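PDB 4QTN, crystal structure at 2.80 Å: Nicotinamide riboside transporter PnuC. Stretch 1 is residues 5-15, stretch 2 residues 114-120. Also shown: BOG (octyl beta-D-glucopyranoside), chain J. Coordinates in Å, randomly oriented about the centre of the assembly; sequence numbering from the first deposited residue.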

# COMPACT_ATOMS: atom_id res chain seq x y z
N ALA C 5 12.95 36.95 -5.04
CA ALA C 5 14.03 36.12 -5.56
C ALA C 5 14.17 34.89 -4.70
O ALA C 5 14.36 33.79 -5.20
CB ALA C 5 15.33 36.90 -5.59
N TRP C 6 14.03 35.08 -3.39
CA TRP C 6 14.04 33.97 -2.46
C TRP C 6 12.85 33.08 -2.67
O TRP C 6 12.99 31.86 -2.74
CB TRP C 6 14.06 34.45 -1.01
CG TRP C 6 14.21 33.30 -0.05
CD1 TRP C 6 15.37 32.66 0.27
CD2 TRP C 6 13.17 32.62 0.66
NE1 TRP C 6 15.12 31.63 1.15
CE2 TRP C 6 13.78 31.59 1.41
CE3 TRP C 6 11.78 32.79 0.75
CZ2 TRP C 6 13.05 30.73 2.24
CZ3 TRP C 6 11.05 31.93 1.58
CH2 TRP C 6 11.70 30.92 2.32
N TRP C 7 11.67 33.68 -2.76
CA TRP C 7 10.46 32.90 -2.92
C TRP C 7 10.53 32.08 -4.18
O TRP C 7 9.97 31.01 -4.26
CB TRP C 7 9.24 33.80 -2.93
CG TRP C 7 8.61 33.95 -1.58
CD1 TRP C 7 8.39 35.12 -0.89
CD2 TRP C 7 8.14 32.90 -0.73
NE1 TRP C 7 7.80 34.86 0.32
CE2 TRP C 7 7.63 33.50 0.45
CE3 TRP C 7 8.08 31.50 -0.86
CZ2 TRP C 7 7.08 32.75 1.50
CZ3 TRP C 7 7.53 30.76 0.19
CH2 TRP C 7 7.04 31.39 1.35
N LYS C 8 11.27 32.59 -5.17
CA LYS C 8 11.42 31.91 -6.45
C LYS C 8 12.24 30.63 -6.27
O LYS C 8 11.91 29.60 -6.84
CB LYS C 8 12.08 32.84 -7.50
CG LYS C 8 11.86 32.43 -8.96
CD LYS C 8 12.95 31.47 -9.47
CE LYS C 8 12.56 30.80 -10.79
NZ LYS C 8 13.38 29.59 -11.13
N ARG C 9 13.27 30.70 -5.44
CA ARG C 9 14.12 29.54 -5.11
C ARG C 9 13.36 28.44 -4.36
O ARG C 9 13.35 27.26 -4.78
CB ARG C 9 15.29 29.99 -4.26
CG ARG C 9 16.50 30.40 -5.05
CD ARG C 9 17.65 30.66 -4.12
NE ARG C 9 18.90 30.53 -4.82
CZ ARG C 9 19.82 29.60 -4.56
NH1 ARG C 9 19.64 28.72 -3.58
NH2 ARG C 9 20.93 29.58 -5.27
N GLU C 10 12.78 28.82 -3.23
CA GLU C 10 12.05 27.89 -2.41
C GLU C 10 10.99 27.11 -3.20
O GLU C 10 10.88 25.90 -3.06
CB GLU C 10 11.41 28.59 -1.26
CG GLU C 10 10.96 27.65 -0.19
CD GLU C 10 12.08 27.20 0.72
OE1 GLU C 10 13.22 27.71 0.58
OE2 GLU C 10 11.83 26.34 1.59
N LEU C 11 10.23 27.81 -4.04
CA LEU C 11 9.07 27.21 -4.72
C LEU C 11 9.45 26.39 -5.93
O LEU C 11 8.75 25.45 -6.28
CB LEU C 11 8.07 28.28 -5.14
CG LEU C 11 7.22 29.04 -4.12
CD1 LEU C 11 6.10 29.72 -4.89
CD2 LEU C 11 6.65 28.12 -3.04
N PHE C 12 10.50 26.79 -6.62
CA PHE C 12 10.78 26.22 -7.93
C PHE C 12 12.16 25.58 -8.01
O PHE C 12 12.49 24.93 -9.01
CB PHE C 12 10.58 27.27 -9.04
CG PHE C 12 9.16 27.82 -9.12
CD1 PHE C 12 8.16 27.12 -9.79
CD2 PHE C 12 8.83 29.03 -8.51
CE1 PHE C 12 6.87 27.61 -9.85
CE2 PHE C 12 7.53 29.51 -8.55
CZ PHE C 12 6.56 28.80 -9.23
N GLY C 13 12.94 25.71 -6.94
CA GLY C 13 14.35 25.34 -6.95
C GLY C 13 14.60 23.90 -6.59
O GLY C 13 14.13 23.41 -5.57
N GLY C 14 15.34 23.21 -7.44
CA GLY C 14 15.97 21.95 -7.07
C GLY C 14 15.02 20.79 -6.86
O GLY C 14 15.28 19.93 -6.03
N TRP C 15 13.91 20.78 -7.61
CA TRP C 15 13.09 19.55 -7.75
C TRP C 15 13.66 18.66 -8.81
O TRP C 15 14.03 19.13 -9.90
CB TRP C 15 11.64 19.87 -8.12
CG TRP C 15 10.96 20.80 -7.23
CD1 TRP C 15 10.85 22.15 -7.38
CD2 TRP C 15 10.23 20.48 -6.05
NE1 TRP C 15 10.12 22.69 -6.36
CE2 TRP C 15 9.72 21.69 -5.53
CE3 TRP C 15 9.97 19.29 -5.37
CZ2 TRP C 15 8.97 21.74 -4.36
CZ3 TRP C 15 9.23 19.35 -4.21
CH2 TRP C 15 8.73 20.57 -3.71
N GLU C 114 22.97 19.75 -3.60
CA GLU C 114 23.97 19.59 -4.68
C GLU C 114 23.86 20.51 -5.89
O GLU C 114 24.86 20.85 -6.49
CB GLU C 114 24.11 18.13 -5.11
CG GLU C 114 25.42 17.48 -4.65
CD GLU C 114 25.40 15.97 -4.77
OE1 GLU C 114 24.84 15.31 -3.86
OE2 GLU C 114 25.94 15.45 -5.76
N THR C 115 22.63 20.90 -6.25
CA THR C 115 22.40 21.91 -7.30
C THR C 115 22.67 23.32 -6.78
O THR C 115 23.04 24.23 -7.53
CB THR C 115 20.94 21.86 -7.82
OG1 THR C 115 20.03 21.77 -6.70
CG2 THR C 115 20.72 20.67 -8.76
N ALA C 116 22.48 23.49 -5.47
CA ALA C 116 22.51 24.80 -4.85
C ALA C 116 21.47 25.75 -5.45
O ALA C 116 21.74 26.91 -5.62
CB ALA C 116 23.92 25.41 -4.93
N GLU C 117 20.29 25.23 -5.77
CA GLU C 117 19.18 26.07 -6.27
C GLU C 117 18.17 26.34 -5.16
O GLU C 117 17.16 27.04 -5.37
CB GLU C 117 18.45 25.39 -7.43
CG GLU C 117 19.26 25.20 -8.69
CD GLU C 117 18.44 24.51 -9.79
OE1 GLU C 117 17.41 23.87 -9.46
OE2 GLU C 117 18.83 24.61 -10.98
N THR C 118 18.42 25.75 -3.99
CA THR C 118 17.56 25.91 -2.82
C THR C 118 18.35 25.57 -1.54
O THR C 118 19.55 25.30 -1.59
CB THR C 118 16.27 25.06 -2.93
OG1 THR C 118 15.28 25.54 -2.01
CG2 THR C 118 16.56 23.55 -2.67
N GLU C 119 17.69 25.60 -0.40
CA GLU C 119 18.32 25.26 0.85
C GLU C 119 17.57 24.11 1.50
O GLU C 119 16.35 24.15 1.58
CB GLU C 119 18.38 26.48 1.76
CG GLU C 119 19.20 27.65 1.19
CD GLU C 119 18.37 28.93 0.94
OE1 GLU C 119 17.72 29.42 1.89
OE2 GLU C 119 18.41 29.47 -0.21
N GLU C 120 18.30 23.04 1.85
CA GLU C 120 17.72 21.88 2.59
C GLU C 120 18.20 21.84 4.03
O GLU C 120 19.38 22.04 4.30
CB GLU C 120 18.04 20.53 1.89
CG GLU C 120 19.14 20.58 0.84
CD GLU C 120 20.01 19.31 0.78
OE1 GLU C 120 20.72 19.03 1.76
OE2 GLU C 120 20.03 18.63 -0.28
C1 BOG J . 12.11 22.69 -12.30
O1 BOG J . 10.93 22.05 -11.98
C2 BOG J . 13.21 22.26 -11.33
O2 BOG J . 12.88 22.63 -9.94
C3 BOG J . 14.50 22.89 -11.69
O3 BOG J . 15.51 22.45 -10.72
C4 BOG J . 14.95 22.55 -13.08
O4 BOG J . 16.08 23.36 -13.44
C5 BOG J . 13.85 22.69 -14.16
O5 BOG J . 12.45 22.36 -13.72
C6 BOG J . 14.20 21.77 -15.27
O6 BOG J . 13.65 22.24 -16.50
C1' BOG J . 9.96 22.86 -11.27
C2' BOG J . 8.98 21.90 -10.51
C3' BOG J . 7.89 22.69 -9.84
C4' BOG J . 6.85 21.68 -9.26
C5' BOG J . 5.72 22.44 -8.49
C6' BOG J . 6.32 23.19 -7.28
C7' BOG J . 5.79 24.64 -7.21
C8' BOG J . 4.58 24.75 -6.22

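The contact joins the last turns of a helix, residues 5-12, and the glycine pair that follows it to an irregular segment more than a hundred residues later in the chain; together the two sides bury 440 Å².

Charged and polar contacts centre on Arg9, whose CA-to-CB bond points toward the second stretch. Its NH2 donates a hydrogen bond to the backbone carbonyl of Ala116 (NH2 to O, 2.8 Å), while NH1 of Arg9 forms a long salt bridge with OE2 of Glu119 (3.7 Å). The guanidinium also packs against backbone: Glu117 C lies over one of its faces, 3.2 Å from Arg9 NH1. Thr118 N is equally close to NH1, but both atoms are donors, so that approach is no hydrogen bond. One helical turn earlier, NE1 of Trp6 reaches OE1 of Glu119 at 3.5 Å, a weak but nearly linear hydrogen bond (165°) at the edge of the indole. The Glu119 carboxylate is thus engaged by two residues of the helix.

Beyond the helix, close backbone packing takes over. Gly13, the first residue to leave helical geometry, brings its CA to 3.6 Å from Glu117 O; a CB here would sit 2.3 Å from that oxygen, a clash. Its own carbonyl O lies 3.8 Å from Thr118 CB. Gly14 has a positive phi (70°), which by itself favours glycine, and its N donates a weak hydrogen bond to Glu117 OE1 (3.0 Å, 127°).

The detergent BOG extends this last polar contact. Its O3 donates to Glu117 OE1 (2.7 Å) and weakly accepts from Gly14 N (3.4 Å), so sugar and glycine converge on one carboxylate oxygen. BOG O2 donates to Phe12 O (2.5 Å) and accepts from Trp15 N (3.1 Å), bridging the backbone across the two glycines.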